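Local coordinates for putative polysaccharide biosynthesis protein with aminopeptidase-like domain (Clostridium acetobutylicum, PDB 3K9T) that probably takes part in the biosynthesis of modified polysaccharides, binds one zinc ion per subunit and is not expected to act as a peptidase, at residues C30-G35 against K69-K74; E354-Y359 against K402-D407. One frame throughout, in Å; residues are numbered along the deposited sequence.

Contact 1. Residues C30-G35 against K69-K74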
# COMPACT_ATOMS: atom_id res chain seq x y z
N CYS A 30 -28.54 -40.38 3.48
CA CYS A 30 -28.44 -39.70 4.75
C CYS A 30 -27.02 -39.77 5.36
O CYS A 30 -26.72 -40.63 6.20
CB CYS A 30 -29.45 -40.28 5.71
SG CYS A 30 -29.62 -39.31 7.22
N ARG A 31 -26.15 -38.86 4.94
CA ARG A 31 -24.85 -38.71 5.57
C ARG A 31 -24.94 -38.02 6.94
O ARG A 31 -25.86 -37.30 7.24
CB ARG A 31 -23.93 -37.88 4.67
CG ARG A 31 -23.49 -38.57 3.41
CD ARG A 31 -23.09 -37.60 2.32
NE ARG A 31 -24.28 -36.94 1.76
CZ ARG A 31 -25.01 -37.42 0.76
NH1 ARG A 31 -24.67 -38.55 0.15
NH2 ARG A 31 -26.08 -36.76 0.37
N SER A 32 -23.96 -38.29 7.77
CA SER A 32 -23.73 -37.55 9.00
C SER A 32 -22.18 -37.60 9.17
O SER A 32 -21.47 -37.98 8.22
CB SER A 32 -24.47 -38.19 10.18
OG SER A 32 -24.28 -37.46 11.38
N ILE A 33 -21.66 -37.24 10.34
CA ILE A 33 -20.21 -37.32 10.56
C ILE A 33 -19.68 -38.75 10.64
O ILE A 33 -18.49 -38.97 10.59
CB ILE A 33 -19.75 -36.50 11.77
CG1 ILE A 33 -20.48 -36.89 13.04
CG2 ILE A 33 -19.95 -35.02 11.50
CD1 ILE A 33 -19.73 -36.33 14.29
N THR A 34 -20.59 -39.71 10.83
CA THR A 34 -20.28 -41.12 10.84
C THR A 34 -21.46 -41.82 10.19
O THR A 34 -22.45 -41.18 9.88
CB THR A 34 -20.07 -41.68 12.28
OG1 THR A 34 -21.32 -41.63 13.00
CG2 THR A 34 -19.00 -40.91 13.02
N GLY A 35 -21.35 -43.12 9.95
CA GLY A 35 -22.52 -43.91 9.55
C GLY A 35 -22.52 -44.57 8.19
O GLY A 35 -21.65 -44.31 7.34
N LYS A 69 -19.19 -41.61 18.91
CA LYS A 69 -19.96 -42.81 18.63
C LYS A 69 -20.49 -42.73 17.21
O LYS A 69 -20.62 -41.64 16.62
CB LYS A 69 -21.13 -42.98 19.59
CG LYS A 69 -20.68 -43.29 21.01
CD LYS A 69 -21.80 -43.69 21.97
CE LYS A 69 -21.20 -43.99 23.35
NZ LYS A 69 -21.58 -45.33 23.86
N GLU A 70 -20.78 -43.90 16.66
CA GLU A 70 -21.30 -43.97 15.32
C GLU A 70 -22.81 -43.89 15.39
O GLU A 70 -23.44 -44.53 16.23
CB GLU A 70 -20.85 -45.28 14.65
CG GLU A 70 -21.45 -45.46 13.27
CD GLU A 70 -20.96 -46.67 12.54
OE1 GLU A 70 -19.82 -47.15 12.79
OE2 GLU A 70 -21.73 -47.13 11.68
N TRP A 71 -23.38 -43.12 14.46
CA TRP A 71 -24.83 -42.91 14.37
C TRP A 71 -25.36 -43.51 13.08
O TRP A 71 -24.72 -43.39 12.01
CB TRP A 71 -25.15 -41.41 14.40
CG TRP A 71 -26.61 -41.08 14.40
CD1 TRP A 71 -27.50 -41.33 15.41
CD2 TRP A 71 -27.37 -40.45 13.36
NE1 TRP A 71 -28.76 -40.89 15.06
CE2 TRP A 71 -28.70 -40.35 13.81
CE3 TRP A 71 -27.04 -39.96 12.09
CZ2 TRP A 71 -29.71 -39.78 13.03
CZ3 TRP A 71 -28.05 -39.37 11.32
CH2 TRP A 71 -29.36 -39.28 11.80
N ASN A 72 -26.54 -44.14 13.18
CA ASN A 72 -27.24 -44.70 12.02
C ASN A 72 -28.73 -44.52 12.15
O ASN A 72 -29.23 -44.36 13.25
CB ASN A 72 -26.90 -46.17 11.86
CG ASN A 72 -25.57 -46.36 11.20
OD1 ASN A 72 -25.42 -46.10 9.99
ND2 ASN A 72 -24.57 -46.78 11.99
N ILE A 73 -29.45 -44.54 11.02
CA ILE A 73 -30.89 -44.32 11.07
C ILE A 73 -31.57 -45.14 9.98
O ILE A 73 -31.12 -45.14 8.85
CB ILE A 73 -31.23 -42.78 10.98
CG1 ILE A 73 -32.74 -42.50 11.06
CG2 ILE A 73 -30.64 -42.15 9.71
CD1 ILE A 73 -33.08 -41.09 11.58
N LYS A 74 -32.63 -45.86 10.37
CA LYS A 74 -33.48 -46.65 9.47
C LYS A 74 -34.75 -45.87 9.07
O LYS A 74 -35.14 -45.82 7.91
CB LYS A 74 -33.90 -47.96 10.16
CG LYS A 74 -32.75 -48.95 10.37
CD LYS A 74 -33.16 -50.15 11.25
CE LYS A 74 -31.92 -50.80 11.90
NZ LYS A 74 -31.21 -49.91 12.90

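Contact 2. Residues E354-Y359 against K402-D407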
# COMPACT_ATOMS: atom_id res chain seq x y z
N GLU A 354 1.18 -26.42 -11.83
CA GLU A 354 2.11 -27.33 -12.49
C GLU A 354 3.14 -26.64 -13.38
O GLU A 354 4.29 -27.03 -13.41
CB GLU A 354 1.29 -28.30 -13.34
CG GLU A 354 0.57 -29.34 -12.54
CD GLU A 354 1.47 -30.48 -12.15
OE1 GLU A 354 2.19 -30.96 -13.03
OE2 GLU A 354 1.44 -30.88 -10.96
N ASN A 355 2.70 -25.61 -14.11
CA ASN A 355 3.55 -24.89 -15.06
C ASN A 355 4.22 -23.61 -14.56
O ASN A 355 4.78 -22.86 -15.36
CB ASN A 355 2.77 -24.56 -16.34
CG ASN A 355 2.38 -25.81 -17.12
OD1 ASN A 355 3.24 -26.58 -17.51
ND2 ASN A 355 1.07 -26.00 -17.35
N ASN A 356 4.18 -23.36 -13.25
CA ASN A 356 4.81 -22.17 -12.67
C ASN A 356 6.31 -22.37 -12.49
O ASN A 356 6.80 -22.41 -11.37
CB ASN A 356 4.19 -21.80 -11.30
CG ASN A 356 4.67 -20.44 -10.77
OD1 ASN A 356 5.04 -19.58 -11.56
ND2 ASN A 356 4.65 -20.25 -9.45
N ARG A 357 7.04 -22.41 -13.59
CA ARG A 357 8.48 -22.65 -13.51
C ARG A 357 9.32 -21.38 -13.27
O ARG A 357 8.78 -20.27 -13.26
CB ARG A 357 8.92 -23.42 -14.74
CG ARG A 357 8.34 -24.80 -14.73
CD ARG A 357 8.54 -25.54 -16.04
NE ARG A 357 7.59 -26.64 -16.05
CZ ARG A 357 7.72 -27.75 -15.33
NH1 ARG A 357 8.80 -27.97 -14.58
NH2 ARG A 357 6.77 -28.67 -15.39
N THR A 358 10.61 -21.57 -12.97
CA THR A 358 11.55 -20.46 -12.90
C THR A 358 12.66 -20.73 -13.89
O THR A 358 13.13 -21.84 -13.99
CB THR A 358 12.10 -20.23 -11.52
OG1 THR A 358 11.02 -19.85 -10.66
CG2 THR A 358 13.12 -19.10 -11.54
N TYR A 359 13.02 -19.71 -14.66
CA TYR A 359 14.01 -19.84 -15.72
C TYR A 359 15.12 -18.81 -15.60
O TYR A 359 15.01 -17.79 -14.91
CB TYR A 359 13.37 -19.64 -17.10
CG TYR A 359 12.34 -20.64 -17.56
CD1 TYR A 359 12.70 -21.79 -18.27
CD2 TYR A 359 10.98 -20.40 -17.38
CE1 TYR A 359 11.74 -22.69 -18.75
CE2 TYR A 359 10.00 -21.30 -17.85
CZ TYR A 359 10.39 -22.43 -18.53
OH TYR A 359 9.43 -23.31 -18.98
N LYS A 402 15.44 -15.57 -10.25
CA LYS A 402 14.65 -15.33 -9.06
C LYS A 402 13.16 -15.19 -9.33
O LYS A 402 12.37 -15.34 -8.44
CB LYS A 402 15.21 -14.08 -8.35
CG LYS A 402 16.58 -14.36 -7.69
CD LYS A 402 17.24 -13.08 -7.11
CE LYS A 402 18.47 -12.63 -7.90
NZ LYS A 402 18.70 -11.16 -7.83
N ASN A 403 12.76 -14.89 -10.57
CA ASN A 403 11.36 -14.71 -10.88
C ASN A 403 10.67 -15.91 -11.55
O ASN A 403 11.14 -16.42 -12.55
CB ASN A 403 11.19 -13.51 -11.79
CG ASN A 403 11.63 -12.23 -11.14
OD1 ASN A 403 11.01 -11.70 -10.21
ND2 ASN A 403 12.70 -11.71 -11.66
N SER A 404 9.53 -16.30 -10.98
CA SER A 404 8.70 -17.39 -11.50
C SER A 404 7.85 -16.81 -12.62
O SER A 404 7.74 -15.60 -12.76
CB SER A 404 7.76 -17.92 -10.39
OG SER A 404 6.77 -16.95 -9.97
N LEU A 405 7.25 -17.67 -13.42
CA LEU A 405 6.35 -17.21 -14.46
C LEU A 405 5.14 -16.45 -13.88
O LEU A 405 4.62 -15.52 -14.51
CB LEU A 405 5.86 -18.40 -15.32
CG LEU A 405 6.88 -19.18 -16.13
CD1 LEU A 405 6.14 -20.11 -17.06
CD2 LEU A 405 7.76 -18.23 -16.94
N LEU A 406 4.70 -16.85 -12.68
CA LEU A 406 3.59 -16.20 -11.99
C LEU A 406 4.02 -14.79 -11.61
O LEU A 406 3.24 -13.82 -11.71
CB LEU A 406 3.17 -17.02 -10.75
CG LEU A 406 1.88 -16.63 -10.02
CD1 LEU A 406 0.71 -16.70 -10.94
CD2 LEU A 406 1.66 -17.46 -8.72
N ASP A 407 5.28 -14.66 -11.22
CA ASP A 407 5.85 -13.34 -10.90
C ASP A 407 5.81 -12.42 -12.10
O ASP A 407 5.46 -11.24 -12.00
CB ASP A 407 7.29 -13.47 -10.40
CG ASP A 407 7.39 -14.07 -9.00
OD1 ASP A 407 6.42 -14.02 -8.20
OD2 ASP A 407 8.49 -14.59 -8.69
O HOH W 1 5.79 -17.90 -7.65
O HOH W 2 13.81 -16.19 -13.14
O HOH W 3 11.48 -17.31 -15.14

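Contact 1. Residues C30-G35 against K69-K74
W71, near the start of strand 70-79, turns the edge of its indole to S32 of the loop 30-35. Its CB stays 4.1 Å from T34 OG1. Chi1 (-176°) puts CG anti to the backbone N; farther out, CE3 of the benzo ring comes 3.7 Å from S32 CB, which sits close to the ring plane. CZ3 loosely meets C30 SG at 4.4 Å, while NE1, on the pyrrole side, donates to S100 O. The sulphur of C30 packs more closely on I73, 3.9 Å from its CG2. S98 takes S32 OG. G35 CA passes 3.3 Å from W71 O; a CB here would collide with that oxygen and, at these backbone angles, with T34 O. N72 ND2 donates to E70 OE2 (2.9 Å) on its anti side, somewhat out of the carboxylate plane, though the oxygen lies in the N72 amide plane. The same oxygen makes a salt bridge to R39, and N72 OD1 accepts from N36 N at the start of helix 36-45. One fairly straight bond, W71 N to T34 OG1 (2.9 Å, 162°), joins insert to aminopeptidase-like region; with Y99 OH also gripping that hydroxyl, the loop gains a fixed polar point beside modest apolar packing.

Contact 2. Residues E354-Y359 against K402-D407
The Y359 ring turns its edge to L405: L405 CD2 lies near the ring plane, 3.9 Å from Y359 CD2, and a water that accepts from Y359 N sits in plane at the edge too. A second flat group, the N356 amide, works through its oxygen. N356 CG is anti to the backbone N (chi1 -171°), and OD1 accepts from L406 N at 3.0 Å, the donor tilted 27° from the carbonyl plane. L406 CB presses against N356 OD1 at 3.3 Å, the two side chains crossing at about a right angle. N356 ND2 is held by E271 and a water shared with S404 OG. R357 O takes L405 N at 3.0 Å, nearly in line with the C=O bond. L405 CD1 comes 3.5 Å from N355 O, and F416 and A423 add apolar surroundings. T358 CG2 lies 3.5 Å from N403 O, its OG1 against S404 CA. S404 and D407 form a capping box: S404 N donates to D407 OD2 and D407 N to S404 OG. Two waters bridge N403 O to Y359 N and Y359 O. Thus, in the permutated winged helix-turn-helix, the chain passing from helix 336-355 into strand 358-361 satisfies two backbone N-H groups in the first turn of helix 405-412; the E271 carboxylate beside ND2 would probably polarise the amide, making OD1 a stronger acceptor.

In the fold
The two contacts lie on opposite sides of the chain's centre, 46 Å apart between centres and about 29 Å between nearest atoms. Contact 1 joins the first aminopeptidase-like segment to the insert, near the metal: the S32 side chain is about 9 Å from that of H190 and about 12 Å from the zinc ion, which H190, D196 and H325 bind. R31, in the same loop, bonds H190 O and P191 O and so ties the loop to the backbone beside a zinc ligand. Contact 1 thus joins two regions, whereas contact 2, away from the zinc, is packing largely within the winged helix-turn-helix, at its junction with helix 336-355.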